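Local coordinates for protein acetylxylan esterase / glucomannan deacetylase (Cellvibrio japonicus, PDB 2W9X) that removes acetyl groups from the plant cell-wall polysaccharides glucomannan and xylan, with a large preference for glucomannan, at residues G201-Y206 / E257-R262; K236-V241 / N284-F289; L244-F249 / G299-Q304. One frame throughout, in Å; residues are numbered along the deposited sequence.

Contact 1: G201-Y206 / E257-R262; sequences GIVRNY and ERWKTR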
loop_
_atom_site.group_PDB
_atom_site.type_symbol
_atom_site.label_atom_id
_atom_site.label_comp_id
_atom_site.label_asym_id
_atom_site.label_seq_id
_atom_site.Cartn_x
_atom_site.Cartn_y
_atom_site.Cartn_z
ATOM N N GLY B 201 -8.852 -3.193 20.734
ATOM C CA GLY B 201 -8.322 -3.875 19.550
ATOM C C GLY B 201 -9.410 -4.187 18.532
ATOM O O GLY B 201 -10.559 -3.789 18.706
ATOM N N ILE B 202 -9.035 -4.878 17.458
ATOM C CA ILE B 202 -10.006 -5.441 16.479
ATOM C C ILE B 202 -11.000 -6.420 17.115
ATOM O O ILE B 202 -12.222 -6.290 16.923
ATOM C CB ILE B 202 -9.266 -6.130 15.283
ATOM C CG1 ILE B 202 -8.483 -5.095 14.468
ATOM C CG2 ILE B 202 -10.221 -6.970 14.398
ATOM C CD1 ILE B 202 -9.320 -4.016 13.807
ATOM N N VAL B 203 -10.484 -7.412 17.851
ATOM C CA VAL B 203 -11.339 -8.398 18.537
ATOM C C VAL B 203 -10.963 -8.528 20.005
ATOM O O VAL B 203 -11.805 -8.881 20.843
ATOM C CB VAL B 203 -11.292 -9.841 17.891
ATOM C CG1 VAL B 203 -11.976 -9.868 16.514
ATOM C CG2 VAL B 203 -9.859 -10.397 17.821
ATOM N N ARG B 204 -9.691 -8.259 20.297
ATOM C CA ARG B 204 -9.136 -8.492 21.640
ATOM C C ARG B 204 -8.529 -7.195 22.165
ATOM O O ARG B 204 -7.785 -6.531 21.463
ATOM C CB ARG B 204 -8.096 -9.621 21.608
ATOM C CG ARG B 204 -7.514 -9.973 22.974
ATOM C CD ARG B 204 -6.556 -11.130 22.849
ATOM N NE ARG B 204 -6.119 -11.512 24.180
ATOM C CZ ARG B 204 -4.912 -11.266 24.676
ATOM N NH1 ARG B 204 -3.987 -10.682 23.924
ATOM N NH2 ARG B 204 -4.628 -11.632 25.932
ATOM N N ASN B 205 -8.862 -6.817 23.397
ATOM C CA ASN B 205 -8.351 -5.558 23.965
ATOM C C ASN B 205 -7.153 -5.823 24.879
ATOM O O ASN B 205 -6.820 -6.985 25.113
ATOM C CB ASN B 205 -9.488 -4.851 24.715
ATOM C CG ASN B 205 -10.754 -4.741 23.875
ATOM O OD1 ASN B 205 -10.709 -4.303 22.722
ATOM N ND2 ASN B 205 -11.888 -5.121 24.452
ATOM N N TYR B 206 -6.531 -4.770 25.422
ATOM C CA TYR B 206 -5.347 -4.950 26.269
ATOM C C TYR B 206 -5.500 -6.043 27.338
ATOM O O TYR B 206 -6.386 -5.969 28.196
ATOM C CB TYR B 206 -4.891 -3.658 26.952
ATOM C CG TYR B 206 -3.628 -3.908 27.739
ATOM C CD1 TYR B 206 -2.427 -4.162 27.081
ATOM C CD2 TYR B 206 -3.632 -3.935 29.136
ATOM C CE1 TYR B 206 -1.262 -4.410 27.787
ATOM C CE2 TYR B 206 -2.456 -4.182 29.853
ATOM C CZ TYR B 206 -1.283 -4.436 29.160
ATOM O OH TYR B 206 -0.097 -4.691 29.830
ATOM N N GLU B 257 -10.049 -16.595 28.382
ATOM C CA GLU B 257 -10.388 -15.884 27.143
ATOM C C GLU B 257 -10.973 -16.832 26.095
ATOM O O GLU B 257 -10.730 -18.039 26.143
ATOM C CB GLU B 257 -9.156 -15.182 26.594
ATOM C CG GLU B 257 -8.582 -14.122 27.537
ATOM C CD GLU B 257 -7.571 -13.206 26.858
ATOM O OE1 GLU B 257 -6.397 -13.187 27.280
ATOM O OE2 GLU B 257 -7.953 -12.487 25.913
ATOM N N ARG B 258 -11.733 -16.286 25.145
ATOM C CA ARG B 258 -12.515 -17.139 24.239
ATOM C C ARG B 258 -11.664 -17.814 23.161
ATOM O O ARG B 258 -12.020 -18.884 22.677
ATOM C CB ARG B 258 -13.708 -16.387 23.638
ATOM C CG ARG B 258 -13.348 -15.184 22.777
ATOM C CD ARG B 258 -14.616 -14.498 22.327
ATOM N NE ARG B 258 -14.356 -13.450 21.343
ATOM C CZ ARG B 258 -14.480 -13.602 20.023
ATOM N NH1 ARG B 258 -14.238 -12.568 19.214
ATOM N NH2 ARG B 258 -14.872 -14.776 19.508
ATOM N N TRP B 259 -10.530 -17.203 22.816
ATOM C CA TRP B 259 -9.551 -17.839 21.930
ATOM C C TRP B 259 -8.679 -18.765 22.760
ATOM O O TRP B 259 -8.091 -18.334 23.757
ATOM C CB TRP B 259 -8.685 -16.782 21.249
ATOM C CG TRP B 259 -9.483 -15.611 20.767
ATOM C CD1 TRP B 259 -10.074 -15.468 19.538
ATOM C CD2 TRP B 259 -9.794 -14.421 21.502
ATOM N NE1 TRP B 259 -10.721 -14.262 19.462
ATOM C CE2 TRP B 259 -10.578 -13.603 20.656
ATOM C CE3 TRP B 259 -9.506 -13.975 22.809
ATOM C CZ2 TRP B 259 -11.068 -12.359 21.061
ATOM C CZ3 TRP B 259 -9.985 -12.732 23.208
ATOM C CH2 TRP B 259 -10.753 -11.935 22.331
ATOM N N LYS B 260 -8.606 -20.032 22.352
ATOM C CA LYS B 260 -7.870 -21.051 23.104
ATOM C C LYS B 260 -6.482 -21.363 22.545
ATOM O O LYS B 260 -5.694 -22.075 23.179
ATOM C CB LYS B 260 -8.703 -22.340 23.216
ATOM C CG LYS B 260 -10.034 -22.152 23.922
ATOM C CD LYS B 260 -9.842 -21.515 25.297
ATOM C CE LYS B 260 -11.165 -21.277 26.002
ATOM N NZ LYS B 260 -10.924 -20.524 27.262
ATOM N N THR B 261 -6.201 -20.846 21.349
ATOM C CA THR B 261 -4.889 -20.939 20.728
ATOM C C THR B 261 -4.587 -19.593 20.096
ATOM O O THR B 261 -5.508 -18.834 19.760
ATOM C CB THR B 261 -4.854 -21.991 19.596
ATOM O OG1 THR B 261 -5.799 -21.622 18.587
ATOM C CG2 THR B 261 -5.166 -23.423 20.108
ATOM N N ARG B 262 -3.299 -19.297 19.935
ATOM C CA ARG B 262 -2.841 -18.129 19.193
ATOM C C ARG B 262 -3.351 -18.118 17.739
ATOM O O ARG B 262 -3.672 -17.058 17.196
ATOM C CB ARG B 262 -1.311 -18.055 19.209
ATOM C CG ARG B 262 -0.767 -16.646 19.030
ATOM C CD ARG B 262 -0.938 -15.861 20.342
ATOM N NE ARG B 262 -0.484 -14.471 20.221
ATOM C CZ ARG B 262 -0.654 -13.542 21.158
ATOM N NH1 ARG B 262 -1.279 -13.841 22.299
ATOM N NH2 ARG B 262 -0.192 -12.310 20.958
HETATM O O HOH W 1 -14.405 -9.657 20.261
#

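Contact 2: K236-V241 / N284-F289; sequences KPQVIV and NARAQF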
loop_
_atom_site.group_PDB
_atom_site.type_symbol
_atom_site.label_atom_id
_atom_site.label_comp_id
_atom_site.label_asym_id
_atom_site.label_seq_id
_atom_site.Cartn_x
_atom_site.Cartn_y
_atom_site.Cartn_z
ATOM N N LYS B 236 -17.660 11.954 4.601
ATOM C CA LYS B 236 -17.267 10.884 3.693
ATOM C C LYS B 236 -15.777 11.019 3.436
ATOM O O LYS B 236 -15.384 11.500 2.369
ATOM C CB LYS B 236 -18.037 10.959 2.365
ATOM C CG LYS B 236 -19.538 10.787 2.469
ATOM C CD LYS B 236 -19.966 9.328 2.599
ATOM C CE LYS B 236 -21.254 9.244 3.401
ATOM N NZ LYS B 236 -21.954 7.957 3.202
ATOM N N PRO B 237 -14.942 10.609 4.412
ATOM C CA PRO B 237 -13.498 10.786 4.301
ATOM C C PRO B 237 -12.906 10.091 3.082
ATOM O O PRO B 237 -13.215 8.924 2.813
ATOM C CB PRO B 237 -12.963 10.172 5.612
ATOM C CG PRO B 237 -14.019 9.262 6.062
ATOM C CD PRO B 237 -15.302 9.939 5.673
ATOM N N GLN B 238 -12.061 10.815 2.346
ATOM C CA GLN B 238 -11.329 10.232 1.234
ATOM C C GLN B 238 -10.258 9.279 1.743
ATOM O O GLN B 238 -9.872 8.345 1.038
ATOM C CB GLN B 238 -10.675 11.306 0.359
ATOM C CG GLN B 238 -11.653 12.219 -0.368
ATOM C CD GLN B 238 -11.822 13.556 0.318
ATOM O OE1 GLN B 238 -11.598 13.692 1.524
ATOM N NE2 GLN B 238 -12.201 14.563 -0.453
ATOM N N VAL B 239 -9.768 9.539 2.958
ATOM C CA VAL B 239 -8.718 8.723 3.589
ATOM C C VAL B 239 -9.144 8.257 4.974
ATOM O O VAL B 239 -9.651 9.046 5.792
ATOM C CB VAL B 239 -7.346 9.457 3.682
ATOM C CG1 VAL B 239 -6.263 8.522 4.257
ATOM C CG2 VAL B 239 -6.928 9.972 2.326
ATOM N N ILE B 240 -8.962 6.956 5.212
ATOM C CA ILE B 240 -9.217 6.357 6.522
ATOM C C ILE B 240 -7.977 5.593 7.016
ATOM O O ILE B 240 -7.520 4.648 6.359
ATOM C CB ILE B 240 -10.458 5.429 6.511
ATOM C CG1 ILE B 240 -11.696 6.190 6.010
ATOM C CG2 ILE B 240 -10.674 4.841 7.902
ATOM C CD1 ILE B 240 -13.000 5.335 5.859
ATOM N N VAL B 241 -7.447 6.016 8.160
ATOM C CA VAL B 241 -6.236 5.434 8.725
ATOM C C VAL B 241 -6.634 4.647 9.965
ATOM O O VAL B 241 -7.154 5.211 10.939
ATOM C CB VAL B 241 -5.180 6.520 9.075
ATOM C CG1 VAL B 241 -3.887 5.884 9.655
ATOM C CG2 VAL B 241 -4.864 7.358 7.842
ATOM N N ASN B 284 -18.978 4.107 2.035
ATOM C CA ASN B 284 -18.165 5.197 1.543
ATOM C C ASN B 284 -17.244 4.652 0.453
ATOM O O ASN B 284 -16.093 4.307 0.713
ATOM C CB ASN B 284 -17.376 5.804 2.718
ATOM C CG ASN B 284 -16.515 6.994 2.325
ATOM O OD1 ASN B 284 -16.540 7.460 1.190
ATOM N ND2 ASN B 284 -15.734 7.492 3.286
ATOM N N ALA B 285 -17.771 4.571 -0.765
ATOM C CA ALA B 285 -17.054 3.986 -1.909
ATOM C C ALA B 285 -15.731 4.677 -2.259
ATOM O O ALA B 285 -14.813 4.032 -2.762
ATOM C CB ALA B 285 -17.968 3.928 -3.133
ATOM N N ARG B 286 -15.641 5.974 -1.975
ATOM C CA ARG B 286 -14.442 6.778 -2.268
ATOM C C ARG B 286 -13.222 6.558 -1.336
ATOM O O ARG B 286 -12.072 6.768 -1.753
ATOM C CB ARG B 286 -14.814 8.280 -2.393
ATOM C CG ARG B 286 -14.924 9.133 -1.092
ATOM C CD ARG B 286 -15.628 10.478 -1.420
ATOM N NE ARG B 286 -15.582 11.475 -0.339
ATOM C CZ ARG B 286 -15.703 12.797 -0.513
ATOM N NH1 ARG B 286 -15.855 13.312 -1.730
ATOM N NH2 ARG B 286 -15.655 13.616 0.535
ATOM N N ALA B 287 -13.479 6.120 -0.101
ATOM C CA ALA B 287 -12.448 5.982 0.933
ATOM C C ALA B 287 -11.292 5.082 0.522
ATOM O O ALA B 287 -11.488 3.982 0.011
ATOM C CB ALA B 287 -13.061 5.476 2.223
ATOM N N GLN B 288 -10.080 5.581 0.742
ATOM C CA GLN B 288 -8.874 4.792 0.574
ATOM C C GLN B 288 -8.260 4.556 1.957
ATOM O O GLN B 288 -8.203 5.470 2.791
ATOM C CB GLN B 288 -7.921 5.479 -0.416
ATOM C CG GLN B 288 -8.604 5.745 -1.761
ATOM C CD GLN B 288 -7.653 6.168 -2.866
ATOM O OE1 GLN B 288 -6.652 5.495 -3.142
ATOM N NE2 GLN B 288 -7.974 7.282 -3.523
ATOM N N PHE B 289 -7.838 3.314 2.202
ATOM C CA PHE B 289 -7.536 2.837 3.548
ATOM C C PHE B 289 -6.033 2.660 3.761
ATOM O O PHE B 289 -5.316 2.188 2.876
ATOM C CB PHE B 289 -8.256 1.504 3.824
ATOM C CG PHE B 289 -9.768 1.603 3.806
ATOM C CD1 PHE B 289 -10.469 1.941 4.950
ATOM C CD2 PHE B 289 -10.488 1.357 2.629
ATOM C CE1 PHE B 289 -11.873 2.031 4.924
ATOM C CE2 PHE B 289 -11.876 1.430 2.601
ATOM C CZ PHE B 289 -12.568 1.776 3.747
#

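Contact 3: L244-F249 / G299-Q304; sequences LGTNDF and GEIAEQ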
loop_
_atom_site.group_PDB
_atom_site.type_symbol
_atom_site.label_atom_id
_atom_site.label_comp_id
_atom_site.label_asym_id
_atom_site.label_seq_id
_atom_site.Cartn_x
_atom_site.Cartn_y
_atom_site.Cartn_z
ATOM N N LEU B 244 -4.881 -0.570 14.607
ATOM C CA LEU B 244 -5.436 -1.470 15.622
ATOM C C LEU B 244 -4.753 -2.835 15.523
ATOM O O LEU B 244 -4.467 -3.314 14.417
ATOM C CB LEU B 244 -6.973 -1.620 15.430
ATOM C CG LEU B 244 -7.901 -0.437 15.782
ATOM C CD1 LEU B 244 -9.373 -0.661 15.297
ATOM C CD2 LEU B 244 -7.876 -0.178 17.298
ATOM N N GLY B 245 -4.519 -3.476 16.662
ATOM C CA GLY B 245 -3.830 -4.762 16.687
ATOM C C GLY B 245 -2.772 -4.875 17.781
ATOM O O GLY B 245 -2.419 -5.983 18.187
ATOM N N THR B 246 -2.241 -3.738 18.243
ATOM C CA THR B 246 -1.308 -3.757 19.381
ATOM C C THR B 246 -1.998 -4.394 20.598
ATOM O O THR B 246 -1.435 -5.261 21.261
ATOM C CB THR B 246 -0.735 -2.356 19.706
ATOM O OG1 THR B 246 0.209 -1.992 18.686
ATOM C CG2 THR B 246 -0.000 -2.363 21.078
ATOM N N ASN B 247 -3.234 -3.993 20.861
ATOM C CA ASN B 247 -3.941 -4.555 21.997
ATOM C C ASN B 247 -4.401 -5.993 21.772
ATOM O O ASN B 247 -4.437 -6.778 22.724
ATOM C CB ASN B 247 -5.085 -3.656 22.423
ATOM C CG ASN B 247 -4.583 -2.342 22.969
ATOM O OD1 ASN B 247 -5.002 -1.277 22.528
ATOM N ND2 ASN B 247 -3.647 -2.415 23.906
ATOM N N ASP B 248 -4.705 -6.357 20.530
ATOM C CA ASP B 248 -4.991 -7.779 20.243
ATOM C C ASP B 248 -3.803 -8.657 20.593
ATOM O O ASP B 248 -3.986 -9.743 21.136
ATOM C CB ASP B 248 -5.387 -8.014 18.774
ATOM C CG ASP B 248 -6.625 -7.257 18.393
ATOM O OD1 ASP B 248 -7.711 -7.876 18.393
ATOM O OD2 ASP B 248 -6.508 -6.031 18.128
ATOM N N PHE B 249 -2.586 -8.178 20.288
ATOM C CA PHE B 249 -1.416 -9.078 20.276
ATOM C C PHE B 249 -0.293 -8.797 21.280
ATOM O O PHE B 249 0.626 -9.595 21.390
ATOM C CB PHE B 249 -0.821 -9.213 18.857
ATOM C CG PHE B 249 -1.808 -9.695 17.829
ATOM C CD1 PHE B 249 -2.363 -10.969 17.913
ATOM C CD2 PHE B 249 -2.182 -8.872 16.781
ATOM C CE1 PHE B 249 -3.277 -11.415 16.959
ATOM C CE2 PHE B 249 -3.102 -9.306 15.830
ATOM C CZ PHE B 249 -3.636 -10.583 15.915
ATOM N N GLY B 299 7.053 -8.729 15.437
ATOM C CA GLY B 299 6.491 -8.657 14.090
ATOM C C GLY B 299 5.138 -9.344 13.956
ATOM O O GLY B 299 4.596 -9.427 12.844
ATOM N N GLU B 300 4.589 -9.849 15.067
ATOM C CA GLU B 300 3.293 -10.561 15.026
ATOM C C GLU B 300 2.170 -9.659 14.530
ATOM O O GLU B 300 1.312 -10.091 13.744
ATOM C CB GLU B 300 2.924 -11.172 16.389
ATOM C CG GLU B 300 1.531 -11.852 16.416
ATOM C CD GLU B 300 1.219 -12.535 17.725
ATOM O OE1 GLU B 300 1.628 -12.033 18.787
ATOM O OE2 GLU B 300 0.550 -13.588 17.688
ATOM N N ILE B 301 2.168 -8.407 14.980
ATOM C CA ILE B 301 1.117 -7.474 14.596
ATOM C C ILE B 301 1.186 -7.142 13.101
ATOM O O ILE B 301 0.186 -7.270 12.371
ATOM C CB ILE B 301 1.163 -6.161 15.405
ATOM C CG1 ILE B 301 1.070 -6.429 16.921
ATOM C CG2 ILE B 301 0.042 -5.236 14.939
ATOM C CD1 ILE B 301 1.766 -5.292 17.768
ATOM N N ALA B 302 2.358 -6.717 12.650
ATOM C CA ALA B 302 2.557 -6.402 11.229
ATOM C C ALA B 302 2.159 -7.588 10.335
ATOM O O ALA B 302 1.536 -7.405 9.282
ATOM C CB ALA B 302 4.012 -5.983 10.969
ATOM N N GLU B 303 2.526 -8.804 10.739
ATOM C CA GLU B 303 2.209 -9.978 9.932
ATOM C C GLU B 303 0.709 -10.207 9.740
ATOM O O GLU B 303 0.278 -10.536 8.627
ATOM C CB GLU B 303 2.873 -11.261 10.460
ATOM C CG GLU B 303 2.445 -12.475 9.568
ATOM C CD GLU B 303 3.428 -13.624 9.567
ATOM O OE1 GLU B 303 4.624 -13.410 9.246
ATOM O OE2 GLU B 303 2.994 -14.753 9.864
ATOM N N GLN B 304 -0.085 -10.034 10.803
ATOM C CA GLN B 304 -1.526 -10.269 10.676
ATOM C C GLN B 304 -2.160 -9.224 9.791
ATOM O O GLN B 304 -3.058 -9.534 9.015
ATOM C CB GLN B 304 -2.253 -10.307 12.025
ATOM C CG GLN B 304 -1.649 -11.259 13.072
ATOM C CD GLN B 304 -1.194 -12.589 12.495
ATOM O OE1 GLN B 304 -1.967 -13.293 11.844
ATOM N NE2 GLN B 304 0.070 -12.933 12.725
#

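Contact 1: G201-Y206 / E257-R262
The guanidinium of Arg204 meets the carboxylate of Glu257 edge to edge, their planes only 21° apart. Arg258 folds over the Trp259 indole: its CG lies above the centre of one face, and Trp259 NE1 sits 3.8 Å above the centre of the Arg258 guanidinium. The indole edge meets Val203 O, 3.6 Å from Trp259 CH2. The ring stands at 89° to the Arg204 guanidinium. Arg204 grips side-on: NE bonds to Glu257 OE2 and NH2 to Glu257 OE1, each at 2.7 Å. Both bonds are nearly straight at 167°, and both oxygens are approached on their syn side. Glu257 OE1 also accepts from Asn254 N. Arg204 CG lies anti to the backbone N, and the extended chain runs past the six-membered ring, with Arg204 CB 3.6 Å from Trp259 CH2. Val203 CG2 touches Trp259 CZ2 at 4.0 Å. One water bridges Val203 O and Arg258 NH1. Asp268 accepts from Trp259 NE1 and forms a salt bridge with Arg258. Arg262 NH1 comes within 4.5 Å of Arg204 NH1. These like charges each have their own carboxylate, Glu257 and Glu300, which probably eases their repulsion where two loops of the esterase domain meet.

Contact 2: K236-V241 / N284-F289
Arg286 and Asn284 hold the carbonyls of Lys236 and Pro237, just before strand 239-243. Arg286 NE and NH2 both bond to Lys236 O, at 2.7 and 2.8 Å. The oxygen lies in the guanidinium plane, and the two donors reach it from opposite faces of the carbonyl plane. Asn284 CG is anti to the backbone N (chi1 -178°), which extends the side chain toward Pro237. Asn284 ND2 gives a 2.9 Å bond to Pro237 O.

Main-chain bonds continue the pairing. Gln288 N bonds to Gln238 O, and Ile240 N bonds to Gln288 O at 2.9 Å. Val239 pairs with Gln288 and Ile240 with Phe289, both in parallel register.

One flat stack joins the polar side chains. The Gln238 amide lies over a face of the Arg286 guanidinium, planes 10° apart, with NE2 offset toward the rim. That amide also bonds to Gln144 and Lys142.

The apolar contacts centre on Ile240 CD1. It touches Ala287 CB and Phe289 CE1, each at 3.6 Å. Ile240 and Phe289 lie side by side and point the same way.

The type I turn Asn284-Ala287 follows helix 262-283 and feeds strand 288-294, closing a beta-alpha-beta crossover in the parallel sheet of the SGNH-type domain. Strand 144-149 flanks 239-243 on its other edge. Phe289 packs against Val277, Leu280 and His281 of the crossover helix.

Contact 3: L244-F249 / G299-Q304
Phe249 reaches from the short helix 246-249 to the first turn of helix 300-314, where it packs against Glu300, Ile301 and Gln304. The far end of the ring meets Gln304 obliquely: Phe249 CZ lies 3.5 Å from Gln304 CG, and CE2 is also close to that carbon. The Gln304 amide is turned 59° from the ring. Its NE2 bonds back to Glu300 O at 3.3 Å, on a lone pair of that oxygen, while OE1 accepts from Lys307.

Glu300 crosses Phe249 at about a right angle. Its carboxylate is tilted 30° from the ring plane, with CD 3.9 Å from Phe249 CD1. Glu300 OE1 lies near Phe249 CB at 3.7 Å. The carboxylate has other partners for its charge: OE1 forms a salt bridge with Arg262, and OE2 bonds to His266.

Ile301 and Phe249 slide past each other in opposite directions. Ile301 CG1 comes 3.9 Å from Phe249 CB and 3.7 Å from Gly245 O. Beyond it, Ile301 CD1 lies 3.8 Å from Thr246 OG1. Gly245 sits at the N-cap with backbone angles that favour glycine, and Ile301 packs close against its main chain. No hydrogen bond crosses between the segments, so the interface rests on packing.

Within helix 246-249, Asp248 CB covers one face of the Phe249 ring over its centre. The same helix carries Asn247, which probably stabilises the transition state, as in relatives. Gly245-Thr246-Asn247-Asp248 fits the GxND block of SGNH hydrolases. Both segments follow neighbouring strands of the parallel sheet, 239-243 and 288-294. Ile301 rests on Asn293 and Ser294 of strand 288-294. Helix 262-283 completes the packing: Tyr269 meets the Phe249 ring edge-to-face, and Leu265 also touches Phe249.

Contacts 1 and 3 adjoin, with centres 11 Å apart. Arg204 N lies 2.8 Å from Asp248 OD1, a probable hydrogen bond, and Arg262 NH2 forms a salt bridge with Glu300 OE1 at 2.8 Å. Contact 2 is set apart, 27 Å from contact 1 and 22 Å from contact 3, centre to centre. It pairs the starts of strands 239-243 and 288-294, whose later ends lead to the two helices of contact 3. Contact 3 borders the active site: the Thr246 side chain is about 8 Å from that of Ser151, the inferred nucleophile, and about 7 Å from that of His336, inferred to raise its nucleophilicity. In contact 1, the Arg204 side chain is about 7 Å from that of Asn247.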